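Local structure of vacuolar-sorting protein BRO1 (Saccharomyces cerevisiae, 1ZB1) at residues 259-262 with 263-267; 282-285 with 286-290. The protein helps concentrate and sort multivesicular-body cargo into intralumenal vesicles and recruits the deubiquitinase DOA4 to endosomes, the part described here being its Bro1 domain, which may bind SNF7. All coordinates share one frame; numbering follows the deposited sequence.

Interaction 1. Residues 259-262 with 263-267; sequences SAYY and HGLHL
Tyr261 and Leu265, one helical turn apart, make the main side-chain contact. It is a CH-pi interaction: methyl CD1 of Leu265 lies over one face of the phenol ring, 4.0 Å from the ring centroid and 29° off the normal. The methyl is displaced toward the hydroxyl end of the ring, with Leu265 CD1 3.5 Å from Tyr261 CZ. The two first torsions bring this about: Tyr261 swings its ring back beside its own carbonyl carbon (chi1 167°), whereas Leu265 keeps CG on the side of its backbone N (chi1 -68°) and so leans toward the preceding turn.

Weaker apolar contact comes from Tyr262, whose side chain runs alongside that of Leu265 and points the same way; Tyr262 CD1 is 4.1 Å from Leu265 CD1. The same methyl is therefore shared by two neighbouring tyrosines.

Backbone hydrogen bonds underlie this packing. His263 N, Gly264 N, Leu265 N and His266 N donate in turn to the carbonyls of Ser259, Ala260, Tyr261 and Tyr262. Tyr261 O, 3.0 Å from Leu265 N, also takes a weak second bond from Gly264 N.

Tyr261 meets Phe306 of helix 303-322 edge-to-face, and Tyr262 packs on Ile211 of helix 208-230. The run of i to i+4 backbone bonds, with side chains meeting at spacings of three and four residues, is that of a regular alpha-helix, here within helix 242-269 of the Bro1 domain.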
loop_
_atom_site.group_PDB
_atom_site.type_symbol
_atom_site.label_atom_id
_atom_site.label_comp_id
_atom_site.label_asym_id
_atom_site.label_seq_id
_atom_site.Cartn_x
_atom_site.Cartn_y
_atom_site.Cartn_z
ATOM N N SER A 259 -21.670 5.876 -2.780
ATOM C CA SER A 259 -21.777 5.999 -4.229
ATOM C C SER A 259 -23.237 6.125 -4.669
ATOM O O SER A 259 -23.583 6.989 -5.479
ATOM C CB SER A 259 -21.148 4.777 -4.898
ATOM O OG SER A 259 -21.216 4.888 -6.303
ATOM N N ALA A 260 -24.087 5.252 -4.137
ATOM C CA ALA A 260 -25.509 5.260 -4.464
ATOM C C ALA A 260 -26.153 6.561 -3.997
ATOM O O ALA A 260 -26.986 7.136 -4.693
ATOM C CB ALA A 260 -26.200 4.067 -3.810
ATOM N N TYR A 261 -25.765 7.018 -2.811
ATOM C CA TYR A 261 -26.291 8.256 -2.256
ATOM C C TYR A 261 -26.041 9.428 -3.203
ATOM O O TYR A 261 -26.973 10.135 -3.596
ATOM C CB TYR A 261 -25.640 8.535 -0.898
ATOM C CG TYR A 261 -25.870 9.934 -0.347
ATOM C CD1 TYR A 261 -27.160 10.425 -0.129
ATOM C CD2 TYR A 261 -24.794 10.757 -0.028
ATOM C CE1 TYR A 261 -27.366 11.699 0.395
ATOM C CE2 TYR A 261 -24.987 12.028 0.495
ATOM C CZ TYR A 261 -26.275 12.494 0.705
ATOM O OH TYR A 261 -26.462 13.751 1.223
ATOM N N TYR A 262 -24.784 9.631 -3.581
ATOM C CA TYR A 262 -24.460 10.741 -4.465
ATOM C C TYR A 262 -25.098 10.625 -5.845
ATOM O O TYR A 262 -25.477 11.635 -6.432
ATOM C CB TYR A 262 -22.944 10.915 -4.555
ATOM C CG TYR A 262 -22.408 11.683 -3.373
ATOM C CD1 TYR A 262 -22.554 13.068 -3.296
ATOM C CD2 TYR A 262 -21.816 11.023 -2.294
ATOM C CE1 TYR A 262 -22.130 13.775 -2.179
ATOM C CE2 TYR A 262 -21.392 11.719 -1.173
ATOM C CZ TYR A 262 -21.551 13.093 -1.121
ATOM O OH TYR A 262 -21.138 13.786 -0.012
ATOM N N HIS A 263 -25.239 9.408 -6.358
ATOM C CA HIS A 263 -25.871 9.236 -7.658
ATOM C C HIS A 263 -27.345 9.623 -7.516
ATOM O O HIS A 263 -27.973 10.103 -8.464
ATOM C CB HIS A 263 -25.747 7.788 -8.139
ATOM C CG HIS A 263 -26.384 7.541 -9.471
ATOM N ND1 HIS A 263 -27.602 6.910 -9.610
ATOM C CD2 HIS A 263 -25.983 7.863 -10.724
ATOM C CE1 HIS A 263 -27.923 6.855 -10.891
ATOM N NE2 HIS A 263 -26.957 7.426 -11.588
ATOM N N GLY A 264 -27.884 9.415 -6.318
ATOM C CA GLY A 264 -29.270 9.758 -6.054
ATOM C C GLY A 264 -29.442 11.265 -6.034
ATOM O O GLY A 264 -30.407 11.787 -6.591
ATOM N N LEU A 265 -28.511 11.965 -5.392
ATOM C CA LEU A 265 -28.571 13.420 -5.328
ATOM C C LEU A 265 -28.497 13.996 -6.741
ATOM O O LEU A 265 -29.012 15.080 -7.012
ATOM C CB LEU A 265 -27.423 13.972 -4.481
ATOM C CG LEU A 265 -27.463 13.657 -2.983
ATOM C CD1 LEU A 265 -26.297 14.335 -2.290
ATOM C CD2 LEU A 265 -28.782 14.137 -2.386
ATOM N N HIS A 266 -27.855 13.255 -7.638
ATOM C CA HIS A 266 -27.730 13.674 -9.027
ATOM C C HIS A 266 -29.064 13.465 -9.738
ATOM O O HIS A 266 -29.525 14.332 -10.482
ATOM C CB HIS A 266 -26.625 12.872 -9.722
ATOM C CG HIS A 266 -26.719 12.881 -11.214
ATOM N ND1 HIS A 266 -27.148 11.789 -11.938
ATOM C CD2 HIS A 266 -26.482 13.862 -12.118
ATOM C CE1 HIS A 266 -27.173 12.097 -13.222
ATOM N NE2 HIS A 266 -26.776 13.350 -13.358
ATOM N N LEU A 267 -29.681 12.311 -9.505
ATOM C CA LEU A 267 -30.964 11.992 -10.116
ATOM C C LEU A 267 -32.019 13.027 -9.730
ATOM O O LEU A 267 -32.868 13.391 -10.543
ATOM C CB LEU A 267 -31.420 10.594 -9.693
ATOM C CG LEU A 267 -30.532 9.444 -10.172
ATOM C CD1 LEU A 267 -31.078 8.124 -9.655
ATOM C CD2 LEU A 267 -30.480 9.439 -11.688
#

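Interaction 2. Residues 282-285 with 286-290; sequences FSMQ and QLISS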
loop_
_atom_site.group_PDB
_atom_site.type_symbol
_atom_site.label_atom_id
_atom_site.label_comp_id
_atom_site.label_asym_id
_atom_site.label_seq_id
_atom_site.Cartn_x
_atom_site.Cartn_y
_atom_site.Cartn_z
ATOM N N PHE A 282 -31.357 1.816 -2.119
ATOM C CA PHE A 282 -30.192 0.948 -2.239
ATOM C C PHE A 282 -29.065 1.409 -1.322
ATOM O O PHE A 282 -28.392 0.590 -0.692
ATOM C CB PHE A 282 -29.693 0.927 -3.685
ATOM C CG PHE A 282 -28.465 0.088 -3.889
ATOM C CD1 PHE A 282 -28.519 -1.297 -3.745
ATOM C CD2 PHE A 282 -27.250 0.680 -4.223
ATOM C CE1 PHE A 282 -27.380 -2.081 -3.932
ATOM C CE2 PHE A 282 -26.105 -0.094 -4.412
ATOM C CZ PHE A 282 -26.171 -1.477 -4.266
ATOM N N SER A 283 -28.865 2.721 -1.253
ATOM C CA SER A 283 -27.826 3.292 -0.410
ATOM C C SER A 283 -28.018 2.882 1.049
ATOM O O SER A 283 -27.073 2.460 1.716
ATOM C CB SER A 283 -27.840 4.817 -0.516
ATOM O OG SER A 283 -26.814 5.393 0.273
ATOM N N MET A 284 -29.247 3.011 1.540
ATOM C CA MET A 284 -29.570 2.652 2.916
ATOM C C MET A 284 -29.264 1.180 3.178
ATOM O O MET A 284 -28.748 0.831 4.236
ATOM C CB MET A 284 -31.050 2.926 3.210
ATOM C CG MET A 284 -31.466 2.617 4.648
ATOM S SD MET A 284 -30.693 3.710 5.866
ATOM C CE MET A 284 -29.330 2.741 6.405
ATOM N N GLN A 285 -29.598 0.327 2.216
ATOM C CA GLN A 285 -29.346 -1.106 2.329
ATOM C C GLN A 285 -27.860 -1.354 2.591
ATOM O O GLN A 285 -27.486 -2.016 3.557
ATOM C CB GLN A 285 -29.758 -1.820 1.038
ATOM C CG GLN A 285 -31.258 -1.837 0.765
ATOM C CD GLN A 285 -31.592 -2.406 -0.608
ATOM O OE1 GLN A 285 -31.103 -3.470 -0.989
ATOM N NE2 GLN A 285 -32.433 -1.696 -1.358
ATOM N N GLN A 286 -27.021 -0.809 1.714
ATOM C CA GLN A 286 -25.580 -0.961 1.827
ATOM C C GLN A 286 -25.028 -0.417 3.136
ATOM O O GLN A 286 -24.164 -1.039 3.753
ATOM C CB GLN A 286 -24.894 -0.284 0.642
ATOM C CG GLN A 286 -25.072 -1.040 -0.659
ATOM C CD GLN A 286 -24.549 -2.463 -0.567
ATOM O OE1 GLN A 286 -23.407 -2.692 -0.158
ATOM N NE2 GLN A 286 -25.377 -3.426 -0.949
ATOM N N LEU A 287 -25.516 0.743 3.567
ATOM C CA LEU A 287 -25.042 1.313 4.821
ATOM C C LEU A 287 -25.360 0.355 5.969
ATOM O O LEU A 287 -24.535 0.136 6.859
ATOM C CB LEU A 287 -25.698 2.667 5.089
ATOM C CG LEU A 287 -25.332 3.279 6.442
ATOM C CD1 LEU A 287 -23.844 3.560 6.491
ATOM C CD2 LEU A 287 -26.121 4.566 6.664
ATOM N N ILE A 288 -26.561 -0.214 5.954
ATOM C CA ILE A 288 -26.941 -1.154 7.004
ATOM C C ILE A 288 -26.034 -2.388 6.943
ATOM O O ILE A 288 -25.610 -2.902 7.976
ATOM C CB ILE A 288 -28.427 -1.576 6.874
ATOM C CG1 ILE A 288 -29.329 -0.381 7.196
ATOM C CG2 ILE A 288 -28.737 -2.723 7.836
ATOM C CD1 ILE A 288 -30.802 -0.609 6.891
ATOM N N SER A 289 -25.724 -2.845 5.732
ATOM C CA SER A 289 -24.851 -4.005 5.549
ATOM C C SER A 289 -23.459 -3.806 6.163
ATOM O O SER A 289 -22.813 -4.771 6.571
ATOM C CB SER A 289 -24.685 -4.323 4.058
ATOM O OG SER A 289 -25.854 -4.891 3.501
ATOM N N SER A 290 -23.002 -2.558 6.232
ATOM C CA SER A 290 -21.676 -2.255 6.765
ATOM C C SER A 290 -21.611 -2.202 8.284
ATOM O O SER A 290 -20.547 -2.393 8.876
ATOM C CB SER A 290 -21.187 -0.908 6.232
ATOM O OG SER A 290 -21.816 0.164 6.921
HETATM O O HOH W 1 -28.404 -3.915 -0.955
#
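Phe282 and Gln286 cross at a slant, with CG of the glutamine over one face of the phenyl ring. Gln286 CG makes the CH-pi contact, 4.1 Å from the ring centroid and displaced toward the rim near CZ. A bend at chi2 (-58°) turns the amide out past the CZ/CE1 rim, its plane 35° from that of the ring and Gln286 NE2 3.8 Å from Phe282 CE1. The two ends of this amide are held separately: OE1 is hydrogen-bonded to His253, while Gln286 NE2 donates to a water (3.1 Å) that in turn donates to Gln285 OE1 (2.7 Å). Gln285 itself reaches out extended, its NE2 bonded to Asp281.

Met284 and Ile288 also cross at a slant. The methionine chain bends at chi2 and chi3, bringing its terminal methyl back over the next turn. There Met284 CE comes to 3.2 Å from Ile288 CG1, shorter than usual for two carbons, so the exact placing of the methyl is doubtful; it also lies near Leu287 CD2. Beneath these side chains, i to i+4 backbone bonds run from Gln286 N, Leu287 N, Ile288 N and Ser289 N to the carbonyls of Phe282 to Gln285.

Within the helical part of the Bro1 domain, helix 275-290 sets Phe282 on Ala260 and Gln286 on Lys256 of helix 242-269, while Leu287 touches both Ser257 of that helix and Phe306 of helix 303-322.

How the interactions relate
Interactions 1 and 2 follow in series along the chain, on the consecutive helices 242-269 and 275-290, with their centres about 14 Å apart. They meet directly where the helices pack: Ala260 CB lies 3.6 Å from Phe282 CD2, and Tyr261 CB is 3.6 Å from Ser283 OG. Both also contact helix 303-322, Leu310 being touched by Tyr261 from 259-262 and by Ser283 from 282-285. Three successive helices thus pack on one another. Both contacts lie well away from the centre of the elongated domain, on the same side of it, and contribute to the packing of its helical part.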